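Local coordinates for uncharacterized protein (Burkholderia cenocepacia, PDB 6ANS) that is of unknown function, belongs to the DUF1214 family, and holds a sodium ion in the crystal at a buried loop, at residues H97-P107 against Q307-Y318; E289-V298 against G336-A344. All coordinates share one frame; numbering follows the deposited sequence.

Contact 1: H97-P107 against Q307-Y318; sequences HETAKIGADNP and QLNNYWMESLDY. With NA (sodium ion), chain F.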
loop_
_atom_site.group_PDB
_atom_site.type_symbol
_atom_site.label_atom_id
_atom_site.label_comp_id
_atom_site.label_asym_id
_atom_site.label_seq_id
_atom_site.Cartn_x
_atom_site.Cartn_y
_atom_site.Cartn_z
ATOM N N HIS A 97 0.960 -1.834 9.203
ATOM C CA HIS A 97 1.247 -3.183 8.731
ATOM C C HIS A 97 2.764 -3.370 8.717
ATOM O O HIS A 97 3.504 -2.615 9.361
ATOM C CB HIS A 97 0.604 -3.400 7.349
ATOM C CG HIS A 97 0.944 -2.318 6.365
ATOM N ND1 HIS A 97 2.128 -2.296 5.658
ATOM C CD2 HIS A 97 0.276 -1.188 6.013
ATOM C CE1 HIS A 97 2.159 -1.220 4.885
ATOM N NE2 HIS A 97 1.043 -0.538 5.077
ATOM N N GLU A 98 3.232 -4.324 7.920
ATOM C CA GLU A 98 4.641 -4.692 7.969
ATOM C C GLU A 98 5.554 -3.553 7.537
ATOM O O GLU A 98 6.688 -3.480 8.010
ATOM C CB GLU A 98 4.903 -5.926 7.101
ATOM C CG GLU A 98 4.244 -7.190 7.603
ATOM C CD GLU A 98 2.808 -7.324 7.122
ATOM O OE1 GLU A 98 2.310 -6.405 6.418
ATOM O OE2 GLU A 98 2.186 -8.360 7.445
ATOM N N THR A 99 5.100 -2.656 6.650
ATOM C CA THR A 99 6.001 -1.626 6.129
ATOM C C THR A 99 5.500 -0.197 6.353
ATOM O O THR A 99 6.022 0.731 5.734
ATOM C CB THR A 99 6.284 -1.827 4.636
ATOM O OG1 THR A 99 5.086 -1.604 3.885
ATOM C CG2 THR A 99 6.841 -3.251 4.332
ATOM N N ALA A 100 4.523 0.012 7.233
ATOM C CA ALA A 100 4.098 1.363 7.601
ATOM C C ALA A 100 3.480 1.280 8.981
ATOM O O ALA A 100 2.571 0.473 9.186
ATOM C CB ALA A 100 3.079 1.938 6.603
ATOM N N LYS A 101 3.966 2.098 9.922
ATOM C CA LYS A 101 3.695 1.852 11.332
ATOM C C LYS A 101 3.476 3.147 12.107
ATOM O O LYS A 101 4.179 4.138 11.888
ATOM C CB LYS A 101 4.844 1.048 11.956
ATOM C CG LYS A 101 5.004 -0.363 11.359
ATOM C CD LYS A 101 6.217 -1.094 11.934
ATOM C CE LYS A 101 6.355 -2.500 11.326
ATOM N NZ LYS A 101 7.469 -3.244 11.967
ATOM N N ILE A 102 2.514 3.124 13.033
ATOM C CA ILE A 102 2.133 4.303 13.810
ATOM C C ILE A 102 1.860 3.914 15.259
ATOM O O ILE A 102 1.048 3.020 15.525
ATOM C CB ILE A 102 0.875 4.986 13.240
ATOM C CG1 ILE A 102 1.119 5.569 11.850
ATOM C CG2 ILE A 102 0.389 6.078 14.217
ATOM C CD1 ILE A 102 -0.168 6.087 11.185
ATOM N N GLY A 103 2.507 4.614 16.192
ATOM C CA GLY A 103 2.028 4.686 17.563
ATOM C C GLY A 103 2.049 3.382 18.329
ATOM O O GLY A 103 1.084 3.062 19.024
ATOM N N ALA A 104 3.162 2.654 18.263
ATOM C CA ALA A 104 3.269 1.310 18.833
ATOM C C ALA A 104 2.236 0.385 18.185
ATOM O O ALA A 104 1.314 -0.120 18.827
ATOM C CB ALA A 104 3.122 1.334 20.362
ATOM N N ASP A 105 2.396 0.215 16.877
ATOM C CA ASP A 105 1.585 -0.717 16.101
ATOM C C ASP A 105 1.702 -2.114 16.688
ATOM O O ASP A 105 2.802 -2.571 16.992
ATOM C CB ASP A 105 2.037 -0.734 14.640
ATOM C CG ASP A 105 3.526 -1.072 14.492
ATOM O OD1 ASP A 105 4.356 -0.290 15.002
ATOM O OD2 ASP A 105 3.868 -2.127 13.896
ATOM N N ASN A 106 0.558 -2.766 16.894
ATOM C CA ASN A 106 0.541 -4.112 17.448
ATOM C C ASN A 106 0.905 -5.120 16.364
ATOM O O ASN A 106 0.113 -5.336 15.440
ATOM C CB ASN A 106 -0.834 -4.440 18.026
ATOM C CG ASN A 106 -0.833 -5.736 18.826
ATOM O OD1 ASN A 106 0.075 -6.560 18.691
ATOM N ND2 ASN A 106 -1.837 -5.901 19.694
ATOM N N PRO A 107 2.060 -5.783 16.456
ATOM C CA PRO A 107 2.433 -6.738 15.396
ATOM C C PRO A 107 1.457 -7.902 15.289
ATOM O O PRO A 107 1.323 -8.480 14.208
ATOM C CB PRO A 107 3.834 -7.212 15.815
ATOM C CG PRO A 107 4.336 -6.169 16.776
ATOM C CD PRO A 107 3.092 -5.695 17.506
ATOM N N GLN A 307 5.965 -5.602 22.992
ATOM C CA GLN A 307 6.650 -5.416 21.727
ATOM C C GLN A 307 7.788 -4.423 21.889
ATOM O O GLN A 307 7.714 -3.501 22.706
ATOM C CB GLN A 307 5.695 -4.907 20.649
ATOM C CG GLN A 307 5.126 -3.510 20.956
ATOM C CD GLN A 307 4.141 -3.046 19.901
ATOM O OE1 GLN A 307 2.984 -3.455 19.910
ATOM N NE2 GLN A 307 4.598 -2.186 18.982
ATOM N N LEU A 308 8.824 -4.597 21.073
ATOM C CA LEU A 308 9.965 -3.698 21.065
ATOM C C LEU A 308 9.867 -2.800 19.834
ATOM O O LEU A 308 9.561 -3.281 18.740
ATOM C CB LEU A 308 11.273 -4.489 21.078
ATOM C CG LEU A 308 12.469 -3.721 21.665
ATOM C CD1 LEU A 308 12.225 -3.450 23.157
ATOM C CD2 LEU A 308 13.784 -4.472 21.451
ATOM N N ASN A 309 10.082 -1.494 20.030
ATOM C CA ASN A 309 9.936 -0.476 18.991
ATOM C C ASN A 309 11.210 0.344 18.857
ATOM O O ASN A 309 12.043 0.377 19.764
ATOM C CB ASN A 309 8.796 0.526 19.280
ATOM C CG ASN A 309 7.499 -0.152 19.710
ATOM O OD1 ASN A 309 7.157 -1.234 19.229
ATOM N ND2 ASN A 309 6.742 0.522 20.582
ATOM N N ASN A 310 11.322 1.079 17.743
ATOM C CA ASN A 310 12.348 2.112 17.674
ATOM C C ASN A 310 11.851 3.382 18.368
ATOM O O ASN A 310 10.763 3.418 18.952
ATOM C CB ASN A 310 12.774 2.372 16.227
ATOM C CG ASN A 310 11.671 2.957 15.361
ATOM O OD1 ASN A 310 10.603 3.379 15.833
ATOM N ND2 ASN A 310 11.933 2.981 14.065
ATOM N N TYR A 311 12.665 4.444 18.316
ATOM C CA TYR A 311 12.297 5.669 19.019
ATOM C C TYR A 311 11.020 6.284 18.465
ATOM O O TYR A 311 10.288 6.953 19.203
ATOM C CB TYR A 311 13.424 6.697 18.961
ATOM C CG TYR A 311 13.107 7.919 19.800
ATOM C CD1 TYR A 311 13.327 7.912 21.173
ATOM C CD2 TYR A 311 12.569 9.067 19.224
ATOM C CE1 TYR A 311 13.043 9.008 21.954
ATOM C CE2 TYR A 311 12.297 10.188 19.994
ATOM C CZ TYR A 311 12.528 10.147 21.359
ATOM O OH TYR A 311 12.244 11.237 22.142
ATOM N N TRP A 312 10.748 6.082 17.177
ATOM C CA TRP A 312 9.565 6.606 16.497
ATOM C C TRP A 312 8.301 5.806 16.789
ATOM O O TRP A 312 7.253 6.087 16.192
ATOM C CB TRP A 312 9.866 6.654 14.989
ATOM C CG TRP A 312 11.222 7.305 14.803
ATOM C CD1 TRP A 312 12.372 6.721 14.337
ATOM C CD2 TRP A 312 11.577 8.639 15.181
ATOM N NE1 TRP A 312 13.410 7.625 14.381
ATOM C CE2 TRP A 312 12.948 8.810 14.888
ATOM C CE3 TRP A 312 10.862 9.716 15.715
ATOM C CZ2 TRP A 312 13.618 10.013 15.113
ATOM C CZ3 TRP A 312 11.532 10.914 15.942
ATOM C CH2 TRP A 312 12.895 11.049 15.640
HETATM N N MSE A 313 8.387 4.814 17.677
HETATM C CA MSE A 313 7.250 3.999 18.109
HETATM C C MSE A 313 6.694 3.182 16.950
HETATM O O MSE A 313 5.512 2.844 16.890
HETATM C CB MSE A 313 6.182 4.885 18.786
HETATM C CG MSE A 313 6.791 5.622 19.984
HETATM SE SE MSE A 313 5.493 6.513 21.198
HETATM C CE MSE A 313 4.557 4.876 21.797
ATOM N N GLU A 314 7.574 2.851 16.019
ATOM C CA GLU A 314 7.309 1.771 15.088
ATOM C C GLU A 314 7.820 0.494 15.724
ATOM O O GLU A 314 8.960 0.463 16.197
ATOM C CB GLU A 314 8.040 1.963 13.767
ATOM C CG GLU A 314 7.800 3.238 13.010
ATOM C CD GLU A 314 8.675 3.243 11.765
ATOM O OE1 GLU A 314 9.908 3.312 11.919
ATOM O OE2 GLU A 314 8.137 3.107 10.652
ATOM N N SER A 315 7.006 -0.559 15.705
ATOM C CA SER A 315 7.546 -1.865 16.059
ATOM C C SER A 315 8.771 -2.153 15.203
ATOM O O SER A 315 8.866 -1.715 14.051
ATOM C CB SER A 315 6.500 -2.970 15.868
ATOM O OG SER A 315 6.049 -3.034 14.526
ATOM N N LEU A 316 9.726 -2.880 15.778
ATOM C CA LEU A 316 10.856 -3.368 14.995
ATOM C C LEU A 316 10.358 -4.364 13.948
ATOM O O LEU A 316 9.162 -4.671 13.905
ATOM C CB LEU A 316 11.922 -3.966 15.913
ATOM C CG LEU A 316 12.534 -2.957 16.909
ATOM C CD1 LEU A 316 13.652 -3.610 17.723
ATOM C CD2 LEU A 316 13.037 -1.701 16.203
ATOM N N ASP A 317 11.234 -4.857 13.071
ATOM C CA ASP A 317 10.732 -5.549 11.884
ATOM C C ASP A 317 10.443 -7.007 12.219
ATOM O O ASP A 317 11.292 -7.889 12.060
ATOM C CB ASP A 317 11.709 -5.420 10.723
ATOM C CG ASP A 317 11.157 -6.040 9.427
ATOM O OD1 ASP A 317 10.019 -6.563 9.445
ATOM O OD2 ASP A 317 11.855 -5.993 8.394
ATOM N N TYR A 318 9.197 -7.277 12.623
ATOM C CA TYR A 318 8.843 -8.626 13.050
ATOM C C TYR A 318 8.793 -9.642 11.909
ATOM O O TYR A 318 8.578 -10.832 12.186
ATOM C CB TYR A 318 7.510 -8.614 13.786
ATOM C CG TYR A 318 6.397 -7.879 13.065
ATOM C CD1 TYR A 318 5.591 -8.532 12.135
ATOM C CD2 TYR A 318 6.168 -6.522 13.307
ATOM C CE1 TYR A 318 4.569 -7.857 11.470
ATOM C CE2 TYR A 318 5.163 -5.834 12.645
ATOM C CZ TYR A 318 4.362 -6.497 11.735
ATOM O OH TYR A 318 3.351 -5.814 11.090
HETATM NA NA NA F . -0.571 1.373 19.104
HETATM O O HOH W 1 2.539 -3.399 11.840
HETATM O O HOH W 2 7.564 -5.274 9.979
HETATM O O HOH W 3 5.912 3.975 9.957
HETATM O O HOH W 4 4.453 6.359 15.627
HETATM O O HOH W 5 0.870 -7.309 11.106
#
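K101 and D105 meet S315 from two sides. D105 takes the backbone N of S315 on OD1 in a straight bond of 2.8 Å, using the syn lone pair. Its OD2 lies 2.4 Å from S315 OG, so close that the distance itself is doubtful. K101 runs out extended beyond CG, and its NZ donates to S315 OG (2.9 Å) and to S315 O. The bond to S315 O arrives from above the carbonyl plane. E314 packs its CB and CG on K101 CB, while its carboxylate pairs with R72. Further along, A104 N donates to M313 O at 2.7 Å, and Q307 NE2 bridges D105 O and N309 OD1. This part is tightly packed, though single waters sit at K101 N and G103 N. The Y318 side is looser and wetter. P107 CB makes a CH-pi contact over one face of the Y318 ring, 3.8 Å from its centroid. Waters gather at Y318 OH, and another links K101 NZ, E98 O and D317 OD1; the D317 carboxylate also pairs with R319. G103 O and A104 O bind the sodium ion, and three atoms from elsewhere complete the site. The buried lysine and aspartate, joined through S315, probably offset each other's charge and fix the loop that offers carbonyls to the metal.

Contact 2: E289-V298 against G336-A344; sequences EALVIDVDTV and GGVTVIVAA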
loop_
_atom_site.group_PDB
_atom_site.type_symbol
_atom_site.label_atom_id
_atom_site.label_comp_id
_atom_site.label_asym_id
_atom_site.label_seq_id
_atom_site.Cartn_x
_atom_site.Cartn_y
_atom_site.Cartn_z
ATOM N N GLU A 289 24.346 -5.344 27.590
ATOM C CA GLU A 289 23.306 -5.210 28.597
ATOM C C GLU A 289 22.005 -5.859 28.145
ATOM O O GLU A 289 21.724 -5.990 26.948
ATOM C CB GLU A 289 23.051 -3.740 28.925
ATOM C CG GLU A 289 24.229 -3.059 29.605
ATOM C CD GLU A 289 23.970 -1.596 29.863
ATOM O OE1 GLU A 289 23.315 -0.961 29.011
ATOM O OE2 GLU A 289 24.402 -1.083 30.918
ATOM N N ALA A 290 21.207 -6.258 29.128
ATOM C CA ALA A 290 19.888 -6.805 28.883
ATOM C C ALA A 290 18.905 -6.160 29.842
ATOM O O ALA A 290 19.254 -5.813 30.976
ATOM C CB ALA A 290 19.872 -8.333 29.046
ATOM N N LEU A 291 17.672 -5.996 29.374
ATOM C CA LEU A 291 16.575 -5.515 30.200
ATOM C C LEU A 291 15.717 -6.710 30.588
ATOM O O LEU A 291 15.142 -7.373 29.717
ATOM C CB LEU A 291 15.740 -4.474 29.455
ATOM C CG LEU A 291 14.632 -3.845 30.306
ATOM C CD1 LEU A 291 15.214 -2.974 31.422
ATOM C CD2 LEU A 291 13.667 -3.063 29.454
ATOM N N VAL A 292 15.620 -6.974 31.888
ATOM C CA VAL A 292 14.857 -8.099 32.409
ATOM C C VAL A 292 13.512 -7.579 32.889
ATOM O O VAL A 292 13.448 -6.785 33.834
ATOM C CB VAL A 292 15.602 -8.804 33.551
ATOM C CG1 VAL A 292 14.805 -10.025 34.025
ATOM C CG2 VAL A 292 17.017 -9.186 33.110
ATOM N N ILE A 293 12.438 -8.037 32.247
ATOM C CA ILE A 293 11.073 -7.648 32.579
ATOM C C ILE A 293 10.391 -8.835 33.243
ATOM O O ILE A 293 10.501 -9.967 32.758
ATOM C CB ILE A 293 10.293 -7.203 31.328
ATOM C CG1 ILE A 293 11.114 -6.205 30.497
ATOM C CG2 ILE A 293 8.942 -6.616 31.708
ATOM C CD1 ILE A 293 10.499 -5.893 29.139
ATOM N N ASP A 294 9.677 -8.574 34.342
ATOM C CA ASP A 294 9.023 -9.613 35.128
ATOM C C ASP A 294 7.620 -9.183 35.511
ATOM O O ASP A 294 7.408 -8.041 35.932
ATOM C CB ASP A 294 9.784 -9.922 36.421
ATOM C CG ASP A 294 11.025 -10.738 36.189
ATOM O OD1 ASP A 294 10.901 -11.917 35.806
ATOM O OD2 ASP A 294 12.129 -10.192 36.383
ATOM N N VAL A 295 6.681 -10.118 35.402
ATOM C CA VAL A 295 5.382 -10.032 36.058
ATOM C C VAL A 295 5.250 -11.260 36.952
ATOM O O VAL A 295 5.547 -12.382 36.521
ATOM C CB VAL A 295 4.221 -9.936 35.046
ATOM C CG1 VAL A 295 4.261 -8.585 34.324
ATOM C CG2 VAL A 295 4.256 -11.090 34.047
ATOM N N ASP A 296 4.890 -11.037 38.221
ATOM C CA ASP A 296 4.875 -12.138 39.185
ATOM C C ASP A 296 3.719 -13.091 38.932
ATOM O O ASP A 296 3.841 -14.294 39.185
ATOM C CB ASP A 296 4.825 -11.581 40.605
ATOM C CG ASP A 296 6.077 -10.797 40.954
ATOM O OD1 ASP A 296 7.131 -11.076 40.347
ATOM O OD2 ASP A 296 6.007 -9.891 41.812
ATOM N N THR A 297 2.601 -12.578 38.433
ATOM C CA THR A 297 1.460 -13.381 38.027
ATOM C C THR A 297 1.004 -12.891 36.662
ATOM O O THR A 297 1.353 -11.789 36.232
ATOM C CB THR A 297 0.292 -13.275 39.022
ATOM O OG1 THR A 297 -0.132 -11.908 39.107
ATOM C CG2 THR A 297 0.698 -13.762 40.414
ATOM N N VAL A 298 0.232 -13.716 35.973
ATOM C CA VAL A 298 -0.433 -13.323 34.735
ATOM C C VAL A 298 -1.930 -13.236 35.017
ATOM O O VAL A 298 -2.540 -14.242 35.401
ATOM C CB VAL A 298 -0.138 -14.300 33.588
ATOM C CG1 VAL A 298 -0.850 -13.846 32.323
ATOM C CG2 VAL A 298 1.355 -14.391 33.356
ATOM N N GLY A 336 4.445 -19.626 37.822
ATOM C CA GLY A 336 3.360 -18.943 37.142
ATOM C C GLY A 336 3.673 -17.549 36.625
ATOM O O GLY A 336 2.889 -17.009 35.829
ATOM N N GLY A 337 4.783 -16.948 37.034
ATOM C CA GLY A 337 5.166 -15.656 36.493
ATOM C C GLY A 337 5.665 -15.777 35.063
ATOM O O GLY A 337 5.742 -16.856 34.471
ATOM N N VAL A 338 5.976 -14.624 34.480
ATOM C CA VAL A 338 6.530 -14.557 33.137
ATOM C C VAL A 338 7.700 -13.586 33.143
ATOM O O VAL A 338 7.606 -12.479 33.696
ATOM C CB VAL A 338 5.476 -14.144 32.093
ATOM C CG1 VAL A 338 6.144 -13.839 30.779
ATOM C CG2 VAL A 338 4.469 -15.281 31.885
ATOM N N THR A 339 8.803 -14.013 32.534
ATOM C CA THR A 339 9.980 -13.192 32.330
ATOM C C THR A 339 10.183 -13.016 30.832
ATOM O O THR A 339 9.995 -13.963 30.055
ATOM C CB THR A 339 11.215 -13.827 32.979
ATOM O OG1 THR A 339 10.981 -14.000 34.385
ATOM C CG2 THR A 339 12.420 -12.931 32.812
ATOM N N VAL A 340 10.516 -11.787 30.435
ATOM C CA VAL A 340 10.833 -11.425 29.056
ATOM C C VAL A 340 12.137 -10.632 29.067
ATOM O O VAL A 340 12.266 -9.655 29.817
ATOM C CB VAL A 340 9.712 -10.589 28.405
ATOM C CG1 VAL A 340 10.093 -10.221 26.987
ATOM C CG2 VAL A 340 8.381 -11.335 28.428
ATOM N N ILE A 341 13.078 -11.014 28.204
ATOM C CA ILE A 341 14.413 -10.424 28.186
ATOM C C ILE A 341 14.610 -9.663 26.881
ATOM O O ILE A 341 14.458 -10.235 25.797
ATOM C CB ILE A 341 15.503 -11.495 28.339
ATOM C CG1 ILE A 341 15.232 -12.386 29.556
ATOM C CG2 ILE A 341 16.875 -10.843 28.371
ATOM C CD1 ILE A 341 15.680 -11.806 30.867
ATOM N N VAL A 342 14.956 -8.380 26.993
ATOM C CA VAL A 342 15.346 -7.539 25.861
ATOM C C VAL A 342 16.871 -7.573 25.770
ATOM O O VAL A 342 17.553 -7.191 26.727
ATOM C CB VAL A 342 14.839 -6.096 26.042
ATOM C CG1 VAL A 342 15.171 -5.253 24.841
ATOM C CG2 VAL A 342 13.341 -6.067 26.311
ATOM N N ALA A 343 17.412 -8.019 24.630
ATOM C CA ALA A 343 18.860 -8.183 24.477
ATOM C C ALA A 343 19.221 -8.386 23.007
ATOM O O ALA A 343 18.355 -8.592 22.152
ATOM C CB ALA A 343 19.380 -9.350 25.316
ATOM N N ALA A 344 20.527 -8.340 22.725
ATOM C CA ALA A 344 21.016 -8.524 21.359
ATOM C C ALA A 344 20.989 -9.986 20.916
ATOM O O ALA A 344 20.852 -10.264 19.719
ATOM C CB ALA A 344 22.443 -7.981 21.234
HETATM O O HOH W 6 22.431 -6.777 24.573
#
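T339 OG1 donates to D294 OD1 at 2.5 Å, the shortest polar bond between the strands. The hydroxyl meets the carboxylate oxygen nearly along its C-O axis. T339 OG1 is also bonded to N333, so two groups hold it. T339 has OG1 anti to its carbonyl carbon (chi1 -59°), which lays the hydroxyl beside D294. The other carboxylate oxygen, D294 OD2, is also engaged outside the two strands; its ion pairs with R377 and R379 are long and weak. Strands 289-295 and 338-343 run antiparallel, their axes 4.7 Å apart at closest. L291 with V342, I293 with V340 and V295 with V338 are hydrogen-bonded pairs, each with two backbone bonds. V292 with I341 and D294 with T339 are the non-hydrogen-bonded pairs between them. On the face of V292, I341 CD1 reaches both V292 methyls, 3.7 Å from CG2. L386 of helix 383-389 covers V292 and I341 on this face. On the other face, L291 CB packs on V342 CB, and I293 CD1 comes to 4.0 Å from V342 CG2. I293 and V295 there touch W365 of strand 360-368. Past the end of strand 289-295, V298 CG2 lies 3.6 Å from V338 CG2. At the far end one water joins E289 O to A344 N. These are the two central strands of a four-stranded mixed sheet, with 377-382 beside 289-295 and 351-354 beside 338-343.

In the fold
Both contacts are largely buried, but the centre of contact 1 is about 8 Å, and that of contact 2 about 24 Å, from the centre of the chain. Their centres are about 20 Å apart. Contact 1 joins a loop after helix 60-83 to the end of strand 303-309 and the turn beyond it, and is mostly polar. Contact 2 joins two neighbouring strands by regular backbone bonds and aliphatic packing. The two meet where L308 CD2 packs on V342 CG1, at 3.7 Å. Strands 289-295 and 303-309 follow each other in the chain but belong to different sheets. Strand 360-368 touches side chains of both contacts.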